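Side-chain contacts in DUF4973 domain-containing protein (Bacteroides thetaiotaomicron, PDB 4QNI), which is of unknown function but is a two-domain protein that probably serves its gut bacterium as an auxiliary nutrient-binding protein: residues 83-86 with 91-94; 133-138 with 224-229. All blocks are in the same frame, centred on the assembly; numbering follows the deposited sequence.

Contact 1: 83-86 with 91-94; sequences ARYA and LYYE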
loop_
_atom_site.group_PDB
_atom_site.type_symbol
_atom_site.label_atom_id
_atom_site.label_comp_id
_atom_site.label_asym_id
_atom_site.label_seq_id
_atom_site.Cartn_x
_atom_site.Cartn_y
_atom_site.Cartn_z
ATOM N N ALA A 83 -4.528 2.294 -23.041
ATOM C CA ALA A 83 -4.563 2.719 -21.636
ATOM C C ALA A 83 -3.237 3.331 -21.188
ATOM O O ALA A 83 -3.226 4.261 -20.391
ATOM C CB ALA A 83 -4.910 1.535 -20.732
ATOM N N ARG A 84 -2.134 2.822 -21.695
ATOM C CA ARG A 84 -0.814 3.263 -21.292
ATOM C C ARG A 84 -0.275 4.445 -22.120
ATOM O O ARG A 84 0.384 5.329 -21.558
ATOM C CB ARG A 84 0.155 2.079 -21.403
ATOM C CG ARG A 84 1.220 2.034 -20.327
ATOM C CD ARG A 84 1.076 0.759 -19.522
ATOM N NE ARG A 84 2.352 0.057 -19.360
ATOM C CZ ARG A 84 2.486 -1.119 -18.754
ATOM N NH1 ARG A 84 1.424 -1.739 -18.245
ATOM N NH2 ARG A 84 3.680 -1.690 -18.652
ATOM N N TYR A 85 -0.494 4.440 -23.440
ATOM C CA TYR A 85 0.111 5.453 -24.298
ATOM C C TYR A 85 -0.879 6.297 -25.116
ATOM O O TYR A 85 -0.442 7.233 -25.791
ATOM C CB TYR A 85 1.108 4.767 -25.250
ATOM C CG TYR A 85 2.196 4.002 -24.521
ATOM C CD1 TYR A 85 3.177 4.669 -23.791
ATOM C CD2 TYR A 85 2.238 2.611 -24.550
ATOM C CE1 TYR A 85 4.171 3.972 -23.108
ATOM C CE2 TYR A 85 3.232 1.905 -23.876
ATOM C CZ TYR A 85 4.202 2.592 -23.163
ATOM O OH TYR A 85 5.193 1.910 -22.500
ATOM N N ALA A 86 -2.181 5.963 -25.080
ATOM C CA ALA A 86 -3.235 6.651 -25.832
ATOM C C ALA A 86 -2.850 6.829 -27.328
ATOM O O ALA A 86 -2.583 5.836 -27.995
ATOM C CB ALA A 86 -3.574 7.992 -25.180
ATOM N N LEU A 91 5.060 4.513 -29.268
ATOM C CA LEU A 91 5.493 3.941 -27.996
ATOM C C LEU A 91 4.810 2.626 -27.673
ATOM O O LEU A 91 5.121 2.033 -26.640
ATOM C CB LEU A 91 5.197 4.949 -26.864
ATOM C CG LEU A 91 5.869 6.321 -26.962
ATOM C CD1 LEU A 91 5.554 7.147 -25.746
ATOM C CD2 LEU A 91 7.368 6.192 -27.114
ATOM N N TYR A 92 3.840 2.186 -28.508
ATOM C CA TYR A 92 3.072 0.959 -28.241
ATOM C C TYR A 92 3.948 -0.272 -28.170
ATOM O O TYR A 92 4.973 -0.313 -28.838
ATOM C CB TYR A 92 2.048 0.719 -29.346
ATOM C CG TYR A 92 0.757 1.507 -29.278
ATOM C CD1 TYR A 92 0.603 2.561 -28.386
ATOM C CD2 TYR A 92 -0.315 1.190 -30.106
ATOM C CE1 TYR A 92 -0.585 3.279 -28.317
ATOM C CE2 TYR A 92 -1.519 1.890 -30.034
ATOM C CZ TYR A 92 -1.651 2.928 -29.133
ATOM O OH TYR A 92 -2.831 3.625 -29.094
ATOM N N TYR A 93 3.544 -1.276 -27.380
ATOM C CA TYR A 93 4.191 -2.584 -27.396
ATOM C C TYR A 93 3.747 -3.247 -28.679
ATOM O O TYR A 93 2.552 -3.177 -29.013
ATOM C CB TYR A 93 3.807 -3.423 -26.167
ATOM C CG TYR A 93 4.277 -2.832 -24.862
ATOM C CD1 TYR A 93 5.612 -2.916 -24.478
ATOM C CD2 TYR A 93 3.382 -2.215 -23.990
ATOM C CE1 TYR A 93 6.052 -2.380 -23.271
ATOM C CE2 TYR A 93 3.811 -1.677 -22.774
ATOM C CZ TYR A 93 5.147 -1.770 -22.415
ATOM O OH TYR A 93 5.607 -1.223 -21.237
ATOM N N GLU A 94 4.680 -3.782 -29.454
ATOM C CA GLU A 94 4.326 -4.390 -30.734
ATOM C C GLU A 94 4.030 -5.852 -30.542
ATOM O O GLU A 94 4.654 -6.537 -29.753
ATOM C CB GLU A 94 5.405 -4.177 -31.802
ATOM C CG GLU A 94 5.511 -2.742 -32.292
ATOM C CD GLU A 94 4.315 -2.160 -33.030
ATOM O OE1 GLU A 94 3.696 -2.870 -33.860
ATOM O OE2 GLU A 94 4.021 -0.965 -32.800
HETATM O O HOH W 1 4.791 1.553 -19.815
#
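With CG anti to the carbonyl carbon (chi1 -58°), Tyr85 swings its ring from the end of helix 74-85 over the backbone of Leu91, and Tyr93, turned the same way about chi1 (-64°), brings its own ring across the edge of Tyr85. Leu91 O lies over one face of the Tyr85 ring, 3.4 Å from CE2, and Leu91 CB makes a CH-pi contact with that ring, 4.0 Å from its centroid. The Tyr85 edge points at the face of Tyr93 in an offset edge-to-face pair, planes 60° apart. Tyr92 comes in edge-on: its CE1 touches Tyr85 CB at 3.8 Å, and its hydroxyl gives a very short hydrogen bond, 2.5 Å from OH to Ala86 O, where the chain leaves the helix with positive phi. One water joins Arg84 NE (2.9 Å), Tyr85 OH (2.7 Å) and Tyr93 OH. Tyrosine suits these places because each ring packs while its hydroxyl reaches a polar partner. A leucine at Tyr85 has neither ring nor hydroxyl, and Tyr93 would probably lose its edge-on partner and Lys135 one of its bonds. Since Lys135 NZ bonds to Tyr85 OH and Leu91 O and makes a cation-pi contact with Tyr93, the cluster probably helps to stabilise the charge of a buried lysine.

Contact 2: 133-138 with 224-229; sequences SEKWVL and DEDYTD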
loop_
_atom_site.group_PDB
_atom_site.type_symbol
_atom_site.label_atom_id
_atom_site.label_comp_id
_atom_site.label_asym_id
_atom_site.label_seq_id
_atom_site.Cartn_x
_atom_site.Cartn_y
_atom_site.Cartn_z
ATOM N N SER A 133 13.918 -2.093 -31.285
ATOM C CA SER A 133 13.350 -0.732 -31.267
ATOM C C SER A 133 11.853 -0.816 -31.089
ATOM O O SER A 133 11.233 0.071 -30.509
ATOM C CB SER A 133 13.654 -0.010 -32.570
ATOM O OG SER A 133 14.740 0.849 -32.314
ATOM N N GLU A 134 11.274 -1.887 -31.635
ATOM C CA GLU A 134 9.879 -2.257 -31.463
ATOM C C GLU A 134 9.836 -2.888 -30.113
ATOM O O GLU A 134 10.701 -3.714 -29.800
ATOM C CB GLU A 134 9.427 -3.247 -32.566
ATOM C CG GLU A 134 9.792 -2.872 -33.991
ATOM C CD GLU A 134 9.195 -1.587 -34.525
ATOM O OE1 GLU A 134 8.041 -1.257 -34.166
ATOM O OE2 GLU A 134 9.901 -0.894 -35.292
ATOM N N LYS A 135 8.913 -2.489 -29.270
ATOM C CA LYS A 135 8.879 -3.048 -27.912
ATOM C C LYS A 135 8.085 -4.360 -28.008
ATOM O O LYS A 135 6.903 -4.406 -27.663
ATOM C CB LYS A 135 8.270 -2.000 -26.952
ATOM C CG LYS A 135 9.101 -0.692 -26.854
ATOM C CD LYS A 135 8.286 0.548 -26.410
ATOM C CE LYS A 135 7.590 0.402 -25.073
ATOM N NZ LYS A 135 7.067 1.714 -24.602
ATOM N N TRP A 136 8.721 -5.393 -28.620
ATOM C CA TRP A 136 8.104 -6.684 -28.936
ATOM C C TRP A 136 7.563 -7.366 -27.696
ATOM O O TRP A 136 8.281 -7.552 -26.721
ATOM C CB TRP A 136 9.066 -7.616 -29.675
ATOM C CG TRP A 136 9.395 -7.158 -31.078
ATOM C CD1 TRP A 136 10.604 -6.718 -31.529
ATOM C CD2 TRP A 136 8.496 -7.082 -32.201
ATOM N NE1 TRP A 136 10.528 -6.427 -32.874
ATOM C CE2 TRP A 136 9.246 -6.638 -33.308
ATOM C CE3 TRP A 136 7.137 -7.400 -32.392
ATOM C CZ2 TRP A 136 8.678 -6.474 -34.585
ATOM C CZ3 TRP A 136 6.577 -7.239 -33.652
ATOM C CH2 TRP A 136 7.343 -6.778 -34.729
ATOM N N VAL A 137 6.294 -7.746 -27.764
ATOM C CA VAL A 137 5.567 -8.409 -26.698
ATOM C C VAL A 137 4.824 -9.620 -27.290
ATOM O O VAL A 137 4.263 -9.519 -28.394
ATOM C CB VAL A 137 4.585 -7.364 -26.054
ATOM C CG1 VAL A 137 3.306 -7.992 -25.534
ATOM C CG2 VAL A 137 5.265 -6.574 -24.959
ATOM N N LEU A 138 4.756 -10.730 -26.534
ATOM C CA LEU A 138 3.975 -11.871 -26.971
ATOM C C LEU A 138 2.742 -11.954 -26.075
ATOM O O LEU A 138 2.891 -12.320 -24.904
ATOM C CB LEU A 138 4.803 -13.175 -26.945
ATOM C CG LEU A 138 4.073 -14.453 -27.385
ATOM C CD1 LEU A 138 3.616 -14.350 -28.841
ATOM C CD2 LEU A 138 4.967 -15.700 -27.154
ATOM N N ASP A 224 15.805 7.259 -24.990
ATOM C CA ASP A 224 15.443 5.963 -24.424
ATOM C C ASP A 224 14.154 5.481 -25.086
ATOM O O ASP A 224 13.658 6.126 -26.020
ATOM C CB ASP A 224 15.347 5.989 -22.870
ATOM C CG ASP A 224 14.250 6.861 -22.256
ATOM O OD1 ASP A 224 13.184 7.034 -22.899
ATOM O OD2 ASP A 224 14.435 7.325 -21.107
ATOM N N GLU A 225 13.653 4.330 -24.621
ATOM C CA GLU A 225 12.457 3.617 -25.063
ATOM C C GLU A 225 11.177 4.453 -25.082
ATOM O O GLU A 225 10.227 4.077 -25.773
ATOM C CB GLU A 225 12.220 2.463 -24.098
ATOM C CG GLU A 225 11.994 1.149 -24.768
ATOM C CD GLU A 225 11.955 0.034 -23.750
ATOM O OE1 GLU A 225 11.003 0.003 -22.941
ATOM O OE2 GLU A 225 12.859 -0.830 -23.782
ATOM N N ASP A 226 11.093 5.511 -24.254
ATOM C CA ASP A 226 9.864 6.290 -24.191
ATOM C C ASP A 226 9.900 7.525 -25.128
ATOM O O ASP A 226 8.949 8.298 -25.142
ATOM C CB ASP A 226 9.484 6.629 -22.739
ATOM C CG ASP A 226 9.028 5.414 -21.928
ATOM O OD1 ASP A 226 8.561 4.416 -22.544
ATOM O OD2 ASP A 226 9.128 5.460 -20.689
ATOM N N TYR A 227 10.918 7.612 -26.007
ATOM C CA TYR A 227 11.027 8.626 -27.067
ATOM C C TYR A 227 10.277 8.113 -28.282
ATOM O O TYR A 227 10.564 7.010 -28.762
ATOM C CB TYR A 227 12.508 8.909 -27.430
ATOM C CG TYR A 227 13.225 9.847 -26.481
ATOM C CD1 TYR A 227 13.319 9.559 -25.120
ATOM C CD2 TYR A 227 13.820 11.023 -26.945
ATOM C CE1 TYR A 227 13.947 10.437 -24.238
ATOM C CE2 TYR A 227 14.494 11.887 -26.077
ATOM C CZ TYR A 227 14.547 11.592 -24.722
ATOM O OH TYR A 227 15.192 12.426 -23.848
ATOM N N THR A 228 9.338 8.912 -28.816
ATOM C CA THR A 228 8.570 8.500 -29.994
ATOM C C THR A 228 9.489 8.428 -31.223
ATOM O O THR A 228 9.197 7.677 -32.146
ATOM C CB THR A 228 7.364 9.431 -30.242
ATOM O OG1 THR A 228 7.837 10.728 -30.587
ATOM C CG2 THR A 228 6.400 9.509 -29.057
ATOM N N ASP A 229 10.601 9.190 -31.221
ATOM C CA ASP A 229 11.600 9.245 -32.323
ATOM C C ASP A 229 12.856 8.332 -32.101
ATOM O O ASP A 229 13.803 8.441 -32.888
ATOM C CB ASP A 229 12.052 10.712 -32.594
ATOM C CG ASP A 229 12.503 11.533 -31.392
ATOM O OD1 ASP A 229 12.338 11.054 -30.248
ATOM O OD2 ASP A 229 13.002 12.679 -31.602
HETATM O O HOH W 2 8.745 1.013 -21.718
#
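Lys135 meets the 224-229 loop through Glu225 and Asp226, and Asp224 gives that loop its shape. Asp224 OD1 accepts from Asp226 N at 2.9 Å, an Asx turn in which the N-H approaches the anti side of the carboxylate, 31° out of its plane. The same residue starts a type I beta turn, closed by Tyr227 N on Asp224 O; aspartate fits here because its short side chain can fold back onto the backbone, while OD2 pairs with Lys203. Next comes Glu225, whose chain runs extended beyond CG and lays its methylenes obliquely across those of Lys135, CG to CG 4.0 Å. Its OE1 accepts a hydrogen bond from a water 2.8 Å away, and that water in turn accepts a weak bond from Lys135 NZ. Glu225 OE2 is held by Arg164, Arg207 and Tyr209, and OE1 stays 4.6 Å from Lys135 NZ, short of direct contact. The contact thus bridges two domains: strand 135-142 belongs to the mixed sheet of the N-terminal part, whereas the loop joins strands 215-219 and 234-240 of the C-terminal antiparallel sheet. Lysine, here the centre of an inverse gamma turn, suits this place because its methylenes can pack on Glu225 while a bend at chi3 (58°) helps carry NZ toward Leu91 O and Tyr85 OH. At Asp226 the side chain crosses that of Lys135 at about a right angle, and OD1 forms a long salt bridge to NZ, 3.7 Å. Tyr227 turns to the second subunit, where its ring meets Tyr281 of that other copy edge-to-face.

Contacts 1 and 2 share one lysine: Lys135 NZ, 2.8 Å from Tyr85 OH, gives contact 2 a direct polar route into contact 1. Strands 93-95 and 135-142 are neighbours in the mixed sheet, so both contacts reach the same sheet, but contact 1 stays inside the N-terminal domain while contact 2 crosses to the C-terminal one. Both are partly buried. In contact 1, local in sequence, packed rings dominate, Leu91 and Tyr93 being buried; contact 2 covers a smaller area and combines methylene packing with a long salt bridge and a weak water link, ranging from buried Lys135 to exposed Asp226. Leu91 CD2 also packs on Asp226 O, 3.3 Å away.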